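Local coordinates for congerin-1 (Conger myriaster, PDB 1C1L), which binds beta-galactosides such as lactose as a homodimeric galectin of the conger eel, although its physiological role is not yet known, at residues A[47-51]-A[80-84]; A[18-24]-A[86-92]; A[72-77]-A[109-115]. All coordinates share one frame; numbering follows the deposited sequence.

All three contacts belong to one galectin beta-sandwich. Contact 2 (18-24 with 86-92) is a strand pairing inside one five-stranded antiparallel sheet. Contact 1 (47-51 with 80-84) lies about 12 Å from it, centre to centre, and touches it where Ile-24 meets Leu-82 and Phe-50; along the chain it is nested inside the loop that contact 2 closes. Contact 3 (72-77 with 109-115) joins edge strands of the two sheets, with its centre about 18 Å from that of contact 1 and 19 Å from that of contact 2. Contacts 1 and 3 alternate along the sequence and each brings residues to the bound lactose, while contact 2 lies away from it in the sheet opposite.

Contact 1. Residues A[47-51]-A[80-84]. With GAL (beta-D-galactopyranose), chain B; BGC (beta-D-glucopyranose), chain C.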
loop_
_atom_site.group_PDB
_atom_site.type_symbol
_atom_site.label_atom_id
_atom_site.label_comp_id
_atom_site.label_asym_id
_atom_site.label_seq_id
_atom_site.Cartn_x
_atom_site.Cartn_y
_atom_site.Cartn_z
ATOM N N ASP A 47 -16.265 -2.355 10.915
ATOM C CA ASP A 47 -16.283 -1.237 11.834
ATOM C C ASP A 47 -16.031 -1.649 13.286
ATOM O O ASP A 47 -16.745 -2.498 13.833
ATOM C CB ASP A 47 -17.646 -0.546 11.685
ATOM C CG ASP A 47 -17.694 0.907 12.119
ATOM O OD1 ASP A 47 -16.687 1.605 12.124
ATOM O OD2 ASP A 47 -18.775 1.356 12.450
ATOM N N HIS A 48 -14.953 -1.151 13.895
ATOM C CA HIS A 48 -14.682 -1.379 15.307
ATOM C C HIS A 48 -15.204 -0.173 16.045
ATOM O O HIS A 48 -14.684 0.934 15.897
ATOM C CB HIS A 48 -13.177 -1.526 15.606
ATOM C CG HIS A 48 -12.648 -2.929 15.321
ATOM N ND1 HIS A 48 -12.335 -3.420 14.142
ATOM C CD2 HIS A 48 -12.422 -3.939 16.231
ATOM C CE1 HIS A 48 -11.944 -4.653 14.259
ATOM N NE2 HIS A 48 -11.998 -4.970 15.525
ATOM N N ARG A 49 -16.279 -0.375 16.792
ATOM C CA ARG A 49 -16.922 0.694 17.530
ATOM C C ARG A 49 -16.551 0.593 18.995
ATOM O O ARG A 49 -16.909 -0.363 19.698
ATOM C CB ARG A 49 -18.442 0.594 17.367
ATOM C CG ARG A 49 -18.886 0.663 15.921
ATOM C CD ARG A 49 -20.384 0.529 15.811
ATOM N NE ARG A 49 -20.742 0.798 14.436
ATOM C CZ ARG A 49 -21.970 0.843 13.939
ATOM N NH1 ARG A 49 -23.023 0.611 14.707
ATOM N NH2 ARG A 49 -22.132 1.105 12.648
ATOM N N PHE A 50 -15.791 1.585 19.426
ATOM C CA PHE A 50 -15.321 1.669 20.794
ATOM C C PHE A 50 -16.403 2.276 21.675
ATOM O O PHE A 50 -16.998 1.586 22.501
ATOM C CB PHE A 50 -14.048 2.525 20.865
ATOM C CG PHE A 50 -12.886 1.863 20.153
ATOM C CD1 PHE A 50 -12.798 1.918 18.760
ATOM C CD2 PHE A 50 -11.923 1.188 20.901
ATOM C CE1 PHE A 50 -11.739 1.287 18.116
ATOM C CE2 PHE A 50 -10.865 0.559 20.245
ATOM C CZ PHE A 50 -10.775 0.610 18.857
ATOM N N ASN A 51 -16.729 3.531 21.431
ATOM C CA ASN A 51 -17.648 4.278 22.276
ATOM C C ASN A 51 -18.515 5.010 21.285
ATOM O O ASN A 51 -18.209 6.095 20.770
ATOM C CB ASN A 51 -16.838 5.230 23.160
ATOM C CG ASN A 51 -17.678 6.272 23.887
ATOM O OD1 ASN A 51 -18.881 6.095 24.073
ATOM N ND2 ASN A 51 -17.117 7.399 24.314
ATOM N N PHE A 80 -14.235 -8.310 21.033
ATOM C CA PHE A 80 -13.505 -7.099 20.671
ATOM C C PHE A 80 -12.143 -7.039 21.345
ATOM O O PHE A 80 -12.069 -7.072 22.572
ATOM C CB PHE A 80 -14.385 -5.937 21.077
ATOM C CG PHE A 80 -14.013 -4.573 20.517
ATOM C CD1 PHE A 80 -13.035 -3.785 21.133
ATOM C CD2 PHE A 80 -14.726 -4.077 19.426
ATOM C CE1 PHE A 80 -12.791 -2.495 20.658
ATOM C CE2 PHE A 80 -14.476 -2.783 18.959
ATOM C CZ PHE A 80 -13.516 -1.988 19.580
ATOM N N THR A 81 -11.043 -6.942 20.595
ATOM C CA THR A 81 -9.725 -7.007 21.204
ATOM C C THR A 81 -8.826 -5.798 20.965
ATOM O O THR A 81 -7.689 -5.770 21.451
ATOM C CB THR A 81 -9.024 -8.326 20.710
ATOM O OG1 THR A 81 -8.967 -8.293 19.284
ATOM C CG2 THR A 81 -9.766 -9.588 21.149
ATOM N N LEU A 82 -9.274 -4.805 20.195
ATOM C CA LEU A 82 -8.426 -3.646 19.947
ATOM C C LEU A 82 -8.604 -2.623 21.064
ATOM O O LEU A 82 -9.614 -2.620 21.778
ATOM C CB LEU A 82 -8.760 -3.023 18.578
ATOM C CG LEU A 82 -8.663 -3.909 17.322
ATOM C CD1 LEU A 82 -8.830 -3.042 16.080
ATOM C CD2 LEU A 82 -7.306 -4.600 17.251
ATOM N N SER A 83 -7.642 -1.719 21.171
ATOM C CA SER A 83 -7.606 -0.718 22.207
ATOM C C SER A 83 -7.234 0.617 21.603
ATOM O O SER A 83 -6.459 0.730 20.648
ATOM C CB SER A 83 -6.568 -1.098 23.255
ATOM O OG SER A 83 -6.649 -2.468 23.629
ATOM N N ALA A 84 -7.793 1.661 22.192
ATOM C CA ALA A 84 -7.526 3.039 21.819
ATOM C C ALA A 84 -6.030 3.298 21.874
ATOM O O ALA A 84 -5.369 2.772 22.777
ATOM C CB ALA A 84 -8.171 3.980 22.796
HETATM C C1 GAL B . -24.426 2.655 10.282
HETATM C C2 GAL B . -23.322 3.712 10.303
HETATM C C3 GAL B . -22.411 3.564 9.083
HETATM C C4 GAL B . -21.910 2.114 8.950
HETATM C C5 GAL B . -23.085 1.147 9.014
HETATM C C6 GAL B . -22.640 -0.299 8.990
HETATM O O2 GAL B . -23.919 5.003 10.297
HETATM O O3 GAL B . -21.314 4.452 9.221
HETATM O O4 GAL B . -20.996 1.851 10.004
HETATM O O5 GAL B . -23.856 1.354 10.223
HETATM O O6 GAL B . -23.750 -1.161 8.992
HETATM C C2 BGC C . -27.681 0.395 13.043
HETATM C C3 BGC C . -26.389 1.217 12.908
HETATM C C4 BGC C . -26.328 1.848 11.529
HETATM C C5 BGC C . -27.597 2.679 11.288
HETATM C C6 BGC C . -27.619 3.328 9.920
HETATM C C1 BGC C . -28.899 1.249 12.696
HETATM O O1 BGC C . -30.027 0.464 12.683
HETATM O O2 BGC C . -27.798 -0.077 14.379
HETATM O O3 BGC C . -25.273 0.370 13.105
HETATM O O4 BGC C . -25.162 2.713 11.446
HETATM O O5 BGC C . -28.736 1.807 11.380
HETATM O O6 BGC C . -27.549 2.365 8.880
HETATM O O HOH W 1 -11.156 -6.686 17.809
#
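Phe-80 touches two rings of the 47-51 segment, each in a different way. Toward Phe-50 it presents an edge: its CZ sits over the centre of the Phe-50 ring, the planes are 88° apart, and the centroids of the two rings are separated by 4.9 Å, a clean T-shaped pair. Toward His-48 the roles reverse. Here the imidazole brings its own edge to the face of Phe-80, offset and inclined at 62°, with His-48 CD2 3.6 Å from Phe-80 CE2. Phe-80 can reach both because its CG is anti to the backbone N (chi1 -166°), which swings the ring toward the strand.

Leu-82 takes a face of the imidazole. Its CD1 lies 3.7 Å from the His-48 ring centroid, almost on the ring normal, a CH-pi contact over the middle of the ring. At the ring's edge, in plane, water 1 lies 3.0 Å from His-48 NE2 and accepts from Thr-81 N, tying the imidazole to the loop backbone.

This aromatic cluster lies where strand 41-52 turns its corner in the galectin beta-sandwich, with the loop leading to strand 87-94 folded against it. Ile-103 of the opposite sheet packs on both His-48 and Leu-82.

Arg-49 points the other way, into the lactose site. Its extended chain carries the guanidinium to the sugar, where NH1 donates to glucose O3 at 2.8 Å and NH2 is shared between galactose O4 and O5. Arg-49 NE gives a nearly straight, salt-bridging hydrogen bond to Asp-47 OD2 at 2.9 Å, meeting that oxygen from above the carboxylate plane. Asp-47 OD2 forms a second salt bridge, with Arg-30, while Arg-49 NH1 also forms a salt bridge with Asp-55.

Contact 2. Residues A[18-24]-A[86-92]; sequences LTVGGFI and QYFEITL
Strands 18-24 and 87-92 run side by side in one sheet of the galectin beta-sandwich, antiparallel at 162°, with strand 129-136 on the far side of 18-24. The backbone ladder comes first. Leu-18 with Leu-92, Val-20 with Ile-90 and Gly-22 with Phe-88 are hydrogen-bonded pairs, each closed by two N-H to O bonds, and Ile-24 N adds one more to Gln-86 O at 2.9 Å. Between them, Thr-19 with Thr-91, Gly-21 with Glu-89 and Phe-23 with Tyr-87 form non-hydrogen-bonded pairs, where CA-H groups approach carbonyl oxygens, as Glu-89 CA does Val-20 O.

Most of the apolar contacts gather on the face of Val-20, Phe-88 and Ile-90, which looks into the sandwich toward strands 30-35 and 41-52. The Phe-88 ring leans across to the neighbouring strand 18-24 (chi1 68°), CG lying between backbone N and carbonyl carbon, and its face covers Gly-22 N and Gly-21 C. Val-20 CG2 comes to 3.9 Å from Ile-90 CB. At the strand end, Ile-24 CG1 approaches Phe-88 CD1 at 3.7 Å. Outside the chain, Leu-18 packs on Leu-5 of the second subunit.

On the other face Tyr-87 turns its edge to the ring of Phe-23, planes 64° apart. Polar side chains share that face: Tyr-87 OH donates to the anti lone pair of Glu-89 OE2 at 2.7 Å, and the hydroxyls Thr-19 OG1 and Thr-91 OG1 hydrogen-bond at 2.8 Å.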
loop_
_atom_site.group_PDB
_atom_site.type_symbol
_atom_site.label_atom_id
_atom_site.label_comp_id
_atom_site.label_asym_id
_atom_site.label_seq_id
_atom_site.Cartn_x
_atom_site.Cartn_y
_atom_site.Cartn_z
ATOM N N LEU A 18 -4.265 -9.635 2.296
ATOM C CA LEU A 18 -4.043 -8.212 2.431
ATOM C C LEU A 18 -3.969 -7.860 3.914
ATOM O O LEU A 18 -4.915 -8.135 4.658
ATOM C CB LEU A 18 -5.187 -7.446 1.777
ATOM C CG LEU A 18 -5.184 -5.931 1.899
ATOM C CD1 LEU A 18 -4.059 -5.377 1.047
ATOM C CD2 LEU A 18 -6.507 -5.357 1.432
ATOM N N THR A 19 -2.873 -7.324 4.421
ATOM C CA THR A 19 -2.790 -6.901 5.809
ATOM C C THR A 19 -2.817 -5.387 5.834
ATOM O O THR A 19 -2.111 -4.752 5.048
ATOM C CB THR A 19 -1.490 -7.406 6.456
ATOM O OG1 THR A 19 -1.588 -8.823 6.439
ATOM C CG2 THR A 19 -1.263 -6.936 7.890
ATOM N N VAL A 20 -3.651 -4.804 6.690
ATOM C CA VAL A 20 -3.645 -3.378 6.903
ATOM C C VAL A 20 -3.133 -3.183 8.328
ATOM O O VAL A 20 -3.454 -3.965 9.240
ATOM C CB VAL A 20 -5.073 -2.781 6.735
ATOM C CG1 VAL A 20 -5.456 -2.861 5.264
ATOM C CG2 VAL A 20 -6.108 -3.533 7.561
ATOM N N GLY A 21 -2.286 -2.189 8.531
ATOM C CA GLY A 21 -1.755 -1.876 9.841
ATOM C C GLY A 21 -1.854 -0.382 10.063
ATOM O O GLY A 21 -1.896 0.408 9.104
ATOM N N GLY A 22 -1.886 0.034 11.311
ATOM C CA GLY A 22 -1.951 1.439 11.613
ATOM C C GLY A 22 -2.120 1.662 13.098
ATOM O O GLY A 22 -1.905 0.750 13.894
ATOM N N PHE A 23 -2.523 2.864 13.464
ATOM C CA PHE A 23 -2.680 3.226 14.866
ATOM C C PHE A 23 -4.078 3.747 15.100
ATOM O O PHE A 23 -4.560 4.556 14.318
ATOM C CB PHE A 23 -1.684 4.320 15.260
ATOM C CG PHE A 23 -0.266 3.785 15.308
ATOM C CD1 PHE A 23 0.223 3.220 16.482
ATOM C CD2 PHE A 23 0.525 3.828 14.159
ATOM C CE1 PHE A 23 1.514 2.695 16.503
ATOM C CE2 PHE A 23 1.811 3.298 14.189
ATOM C CZ PHE A 23 2.307 2.729 15.357
ATOM N N ILE A 24 -4.747 3.264 16.136
ATOM C CA ILE A 24 -6.066 3.760 16.481
ATOM C C ILE A 24 -5.850 5.064 17.241
ATOM O O ILE A 24 -4.913 5.167 18.042
ATOM C CB ILE A 24 -6.790 2.708 17.354
ATOM C CG1 ILE A 24 -6.950 1.412 16.571
ATOM C CG2 ILE A 24 -8.165 3.207 17.752
ATOM C CD1 ILE A 24 -7.094 0.178 17.478
ATOM N N GLN A 86 -3.596 2.162 20.159
ATOM C CA GLN A 86 -2.694 1.064 19.855
ATOM C C GLN A 86 -2.464 0.884 18.363
ATOM O O GLN A 86 -3.250 1.263 17.515
ATOM C CB GLN A 86 -3.241 -0.287 20.425
ATOM C CG GLN A 86 -4.291 -1.037 19.563
ATOM C CD GLN A 86 -4.571 -2.523 19.789
ATOM O OE1 GLN A 86 -5.216 -2.913 20.751
ATOM N NE2 GLN A 86 -4.182 -3.470 18.951
ATOM N N TYR A 87 -1.366 0.157 18.102
ATOM C CA TYR A 87 -1.058 -0.286 16.761
ATOM C C TYR A 87 -1.984 -1.480 16.486
ATOM O O TYR A 87 -2.210 -2.289 17.389
ATOM C CB TYR A 87 0.408 -0.770 16.704
ATOM C CG TYR A 87 0.751 -1.355 15.341
ATOM C CD1 TYR A 87 0.912 -0.498 14.259
ATOM C CD2 TYR A 87 0.849 -2.739 15.175
ATOM C CE1 TYR A 87 1.165 -1.019 12.998
ATOM C CE2 TYR A 87 1.104 -3.263 13.910
ATOM C CZ TYR A 87 1.259 -2.391 12.835
ATOM O OH TYR A 87 1.525 -2.872 11.573
ATOM N N PHE A 88 -2.548 -1.662 15.290
ATOM C CA PHE A 88 -3.366 -2.820 14.971
ATOM C C PHE A 88 -2.918 -3.343 13.610
ATOM O O PHE A 88 -2.327 -2.610 12.808
ATOM C CB PHE A 88 -4.876 -2.455 14.885
ATOM C CG PHE A 88 -5.235 -1.559 13.705
ATOM C CD1 PHE A 88 -5.089 -0.174 13.822
ATOM C CD2 PHE A 88 -5.640 -2.122 12.483
ATOM C CE1 PHE A 88 -5.334 0.642 12.720
ATOM C CE2 PHE A 88 -5.879 -1.301 11.387
ATOM C CZ PHE A 88 -5.723 0.082 11.502
ATOM N N GLU A 89 -3.228 -4.608 13.356
ATOM C CA GLU A 89 -3.088 -5.217 12.041
ATOM C C GLU A 89 -4.284 -6.125 11.853
ATOM O O GLU A 89 -4.681 -6.856 12.786
ATOM C CB GLU A 89 -1.894 -6.126 11.876
ATOM C CG GLU A 89 -0.644 -5.342 11.581
ATOM C CD GLU A 89 0.646 -6.139 11.471
ATOM O OE1 GLU A 89 0.621 -7.370 11.450
ATOM O OE2 GLU A 89 1.699 -5.520 11.401
ATOM N N ILE A 90 -4.878 -6.056 10.678
ATOM C CA ILE A 90 -5.975 -6.925 10.312
ATOM C C ILE A 90 -5.631 -7.495 8.937
ATOM O O ILE A 90 -5.281 -6.748 8.016
ATOM C CB ILE A 90 -7.297 -6.113 10.274
ATOM C CG1 ILE A 90 -7.638 -5.539 11.644
ATOM C CG2 ILE A 90 -8.403 -7.048 9.795
ATOM C CD1 ILE A 90 -8.723 -4.451 11.536
ATOM N N THR A 91 -5.706 -8.807 8.783
ATOM C CA THR A 91 -5.473 -9.466 7.508
ATOM C C THR A 91 -6.789 -9.982 6.951
ATOM O O THR A 91 -7.575 -10.660 7.625
ATOM C CB THR A 91 -4.515 -10.651 7.660
ATOM O OG1 THR A 91 -3.321 -10.117 8.203
ATOM C CG2 THR A 91 -4.258 -11.390 6.338
ATOM N N LEU A 92 -6.990 -9.702 5.676
ATOM C CA LEU A 92 -8.180 -10.091 4.963
ATOM C C LEU A 92 -7.801 -10.986 3.795
ATOM O O LEU A 92 -6.804 -10.754 3.104
ATOM C CB LEU A 92 -8.897 -8.889 4.381
ATOM C CG LEU A 92 -9.215 -7.633 5.176
ATOM C CD1 LEU A 92 -9.849 -6.587 4.279
ATOM C CD2 LEU A 92 -10.207 -7.979 6.266
#

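Contact 3. Residues A[72-77]-A[109-115]; sequences ETEQRS and LEFPNRY. With BGC (beta-D-glucopyranose), chain C; GAL (beta-D-galactopyranose), chain B.
Edge strands of the two sheets of the sandwich face each other here, 75-77 from the sugar-binding sheet and 109-112 from the other, running antiparallel with segment axes 9.3 Å apart, too far for backbone pairing, so side chains and a water span the distance. The main tie is Arg-114, whose extended chain brings NH2 to Thr-73 O at 2.7 Å. The bond is nearly straight (168°), in both the guanidinium and carbonyl planes, on an oxygen lone pair; NH1 adds a weak bond to the same atom. Phe-111 CZ sits over the centre of one guanidinium face.

Glu-72 and Arg-114 run alongside in opposite senses; their charged ends, Glu-72 OE1 and Arg-114 NH1, stay 4.2 Å apart, near but beyond a salt bridge. Tyr-115 OH donates to Glu-72 OE2 at 2.7 Å, approaching from well above the carboxylate plane. Gln-75 NE2 rests 3.6 Å from Pro-112 CD, while water 2 donates to both Gln-75 OE1 and Glu-110 O.

Glu-74 points away to the lactose, its OE2 accepting from glucose O3 at 2.6 Å and galactose O6 at 2.8 Å. Arg-76 NE and NH2 grip Glu-74 OE1 in a side-on salt bridge; with the sugar hydroxyls on OE2, this probably limits the carboxylate's rotation. Such an acid, steadied by a neighbouring arginine and shared by both sugar rings, is characteristic of the galectin carbohydrate-recognition site.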
loop_
_atom_site.group_PDB
_atom_site.type_symbol
_atom_site.label_atom_id
_atom_site.label_comp_id
_atom_site.label_asym_id
_atom_site.label_seq_id
_atom_site.Cartn_x
_atom_site.Cartn_y
_atom_site.Cartn_z
ATOM N N GLU A 72 -26.648 -2.859 4.310
ATOM C CA GLU A 72 -27.517 -4.020 4.302
ATOM C C GLU A 72 -27.595 -4.675 5.681
ATOM O O GLU A 72 -27.584 -3.974 6.697
ATOM C CB GLU A 72 -26.987 -4.955 3.229
ATOM C CG GLU A 72 -26.925 -4.332 1.833
ATOM C CD GLU A 72 -26.678 -5.303 0.702
ATOM O OE1 GLU A 72 -26.836 -6.500 0.896
ATOM O OE2 GLU A 72 -26.337 -4.861 -0.387
ATOM N N THR A 73 -27.702 -6.012 5.780
ATOM C CA THR A 73 -27.738 -6.684 7.070
ATOM C C THR A 73 -26.398 -6.689 7.797
ATOM O O THR A 73 -25.387 -7.183 7.322
ATOM C CB THR A 73 -28.210 -8.149 6.856
ATOM O OG1 THR A 73 -29.470 -8.041 6.191
ATOM C CG2 THR A 73 -28.335 -8.958 8.148
ATOM N N GLU A 74 -26.387 -6.086 8.978
ATOM C CA GLU A 74 -25.217 -6.108 9.828
ATOM C C GLU A 74 -24.994 -7.469 10.451
ATOM O O GLU A 74 -25.936 -8.217 10.751
ATOM C CB GLU A 74 -25.353 -5.125 10.970
ATOM C CG GLU A 74 -25.501 -3.710 10.472
ATOM C CD GLU A 74 -25.555 -2.662 11.573
ATOM O OE1 GLU A 74 -25.863 -2.984 12.715
ATOM O OE2 GLU A 74 -25.286 -1.508 11.283
ATOM N N GLN A 75 -23.722 -7.839 10.541
ATOM C CA GLN A 75 -23.291 -8.961 11.341
ATOM C C GLN A 75 -22.398 -8.303 12.388
ATOM O O GLN A 75 -21.568 -7.434 12.113
ATOM C CB GLN A 75 -22.522 -9.979 10.509
ATOM C CG GLN A 75 -23.499 -10.649 9.537
ATOM C CD GLN A 75 -22.992 -11.973 8.993
ATOM O OE1 GLN A 75 -22.076 -12.560 9.564
ATOM N NE2 GLN A 75 -23.575 -12.526 7.944
ATOM N N ARG A 76 -22.660 -8.618 13.644
ATOM C CA ARG A 76 -21.994 -8.025 14.795
ATOM C C ARG A 76 -21.242 -9.054 15.598
ATOM O O ARG A 76 -21.604 -10.238 15.602
ATOM C CB ARG A 76 -22.998 -7.365 15.716
ATOM C CG ARG A 76 -23.607 -6.152 15.047
ATOM C CD ARG A 76 -24.813 -5.643 15.793
ATOM N NE ARG A 76 -25.176 -4.354 15.235
ATOM C CZ ARG A 76 -24.961 -3.241 15.928
ATOM N NH1 ARG A 76 -24.425 -3.310 17.139
ATOM N NH2 ARG A 76 -25.232 -2.048 15.403
ATOM N N SER A 77 -20.221 -8.587 16.290
ATOM C CA SER A 77 -19.478 -9.430 17.198
ATOM C C SER A 77 -19.104 -8.560 18.377
ATOM O O SER A 77 -18.817 -7.374 18.201
ATOM C CB SER A 77 -18.195 -9.953 16.546
ATOM O OG SER A 77 -17.432 -10.743 17.462
ATOM N N LEU A 109 -12.892 -13.850 11.965
ATOM C CA LEU A 109 -14.307 -13.691 11.658
ATOM C C LEU A 109 -14.525 -14.034 10.197
ATOM O O LEU A 109 -13.571 -14.069 9.416
ATOM C CB LEU A 109 -14.761 -12.251 11.920
ATOM C CG LEU A 109 -14.593 -11.713 13.342
ATOM C CD1 LEU A 109 -14.793 -10.212 13.407
ATOM C CD2 LEU A 109 -15.589 -12.435 14.224
ATOM N N GLU A 110 -15.745 -14.359 9.789
ATOM C CA GLU A 110 -16.079 -14.610 8.399
ATOM C C GLU A 110 -17.239 -13.707 8.089
ATOM O O GLU A 110 -17.994 -13.343 8.994
ATOM C CB GLU A 110 -16.552 -16.007 8.154
ATOM C CG GLU A 110 -15.417 -16.992 8.278
ATOM C CD GLU A 110 -15.827 -18.455 8.256
ATOM O OE1 GLU A 110 -17.003 -18.775 8.084
ATOM O OE2 GLU A 110 -14.947 -19.290 8.417
ATOM N N PHE A 111 -17.376 -13.360 6.825
ATOM C CA PHE A 111 -18.475 -12.518 6.390
ATOM C C PHE A 111 -18.802 -12.960 4.972
ATOM O O PHE A 111 -17.862 -13.322 4.255
ATOM C CB PHE A 111 -18.040 -11.045 6.413
ATOM C CG PHE A 111 -19.157 -10.066 6.068
ATOM C CD1 PHE A 111 -20.172 -9.801 6.988
ATOM C CD2 PHE A 111 -19.160 -9.432 4.826
ATOM C CE1 PHE A 111 -21.194 -8.904 6.655
ATOM C CE2 PHE A 111 -20.184 -8.539 4.502
ATOM C CZ PHE A 111 -21.198 -8.277 5.416
ATOM N N PRO A 112 -20.042 -13.006 4.479
ATOM C CA PRO A 112 -20.324 -13.427 3.121
ATOM C C PRO A 112 -19.725 -12.502 2.080
ATOM O O PRO A 112 -19.602 -11.292 2.271
ATOM C CB PRO A 112 -21.838 -13.503 3.040
ATOM C CG PRO A 112 -22.318 -12.617 4.158
ATOM C CD PRO A 112 -21.271 -12.812 5.242
ATOM N N ASN A 113 -19.350 -13.095 0.957
ATOM C CA ASN A 113 -18.921 -12.326 -0.195
ATOM C C ASN A 113 -20.238 -12.163 -0.935
ATOM O O ASN A 113 -20.628 -12.921 -1.830
ATOM C CB ASN A 113 -17.914 -13.117 -1.032
ATOM C CG ASN A 113 -17.386 -12.389 -2.258
ATOM O OD1 ASN A 113 -17.956 -11.395 -2.723
ATOM N ND2 ASN A 113 -16.281 -12.813 -2.847
ATOM N N ARG A 114 -20.981 -11.136 -0.547
ATOM C CA ARG A 114 -22.319 -10.881 -1.068
ATOM C C ARG A 114 -22.435 -10.654 -2.565
ATOM O O ARG A 114 -23.401 -11.068 -3.209
ATOM C CB ARG A 114 -22.890 -9.686 -0.313
ATOM C CG ARG A 114 -23.174 -10.084 1.126
ATOM C CD ARG A 114 -23.634 -8.909 1.962
ATOM N NE ARG A 114 -24.148 -9.358 3.247
ATOM C CZ ARG A 114 -24.462 -8.519 4.241
ATOM N NH1 ARG A 114 -24.284 -7.201 4.166
ATOM N NH2 ARG A 114 -24.934 -9.045 5.365
ATOM N N TYR A 115 -21.417 -10.054 -3.160
ATOM C CA TYR A 115 -21.462 -9.689 -4.562
ATOM C C TYR A 115 -20.604 -10.590 -5.451
ATOM O O TYR A 115 -20.363 -10.246 -6.604
ATOM C CB TYR A 115 -21.048 -8.207 -4.686
ATOM C CG TYR A 115 -21.776 -7.315 -3.683
ATOM C CD1 TYR A 115 -23.168 -7.385 -3.548
ATOM C CD2 TYR A 115 -21.029 -6.475 -2.865
ATOM C CE1 TYR A 115 -23.805 -6.614 -2.574
ATOM C CE2 TYR A 115 -21.662 -5.704 -1.895
ATOM C CZ TYR A 115 -23.046 -5.788 -1.760
ATOM O OH TYR A 115 -23.676 -5.056 -0.787
HETATM C C2 BGC C . -27.681 0.395 13.043
HETATM C C3 BGC C . -26.389 1.217 12.908
HETATM C C4 BGC C . -26.328 1.848 11.529
HETATM C C5 BGC C . -27.597 2.679 11.288
HETATM C C6 BGC C . -27.619 3.328 9.920
HETATM C C1 BGC C . -28.899 1.249 12.696
HETATM O O1 BGC C . -30.027 0.464 12.683
HETATM O O2 BGC C . -27.798 -0.077 14.379
HETATM O O3 BGC C . -25.273 0.370 13.105
HETATM O O4 BGC C . -25.162 2.713 11.446
HETATM O O5 BGC C . -28.736 1.807 11.380
HETATM O O6 BGC C . -27.549 2.365 8.880
HETATM C C1 GAL B . -24.426 2.655 10.282
HETATM C C2 GAL B . -23.322 3.712 10.303
HETATM C C3 GAL B . -22.411 3.564 9.083
HETATM C C4 GAL B . -21.910 2.114 8.950
HETATM C C5 GAL B . -23.085 1.147 9.014
HETATM C C6 GAL B . -22.640 -0.299 8.990
HETATM O O2 GAL B . -23.919 5.003 10.297
HETATM O O3 GAL B . -21.314 4.452 9.221
HETATM O O4 GAL B . -20.996 1.851 10.004
HETATM O O5 GAL B . -23.856 1.354 10.223
HETATM O O6 GAL B . -23.750 -1.161 8.992
HETATM O O HOH W 2 -19.692 -12.424 11.280
#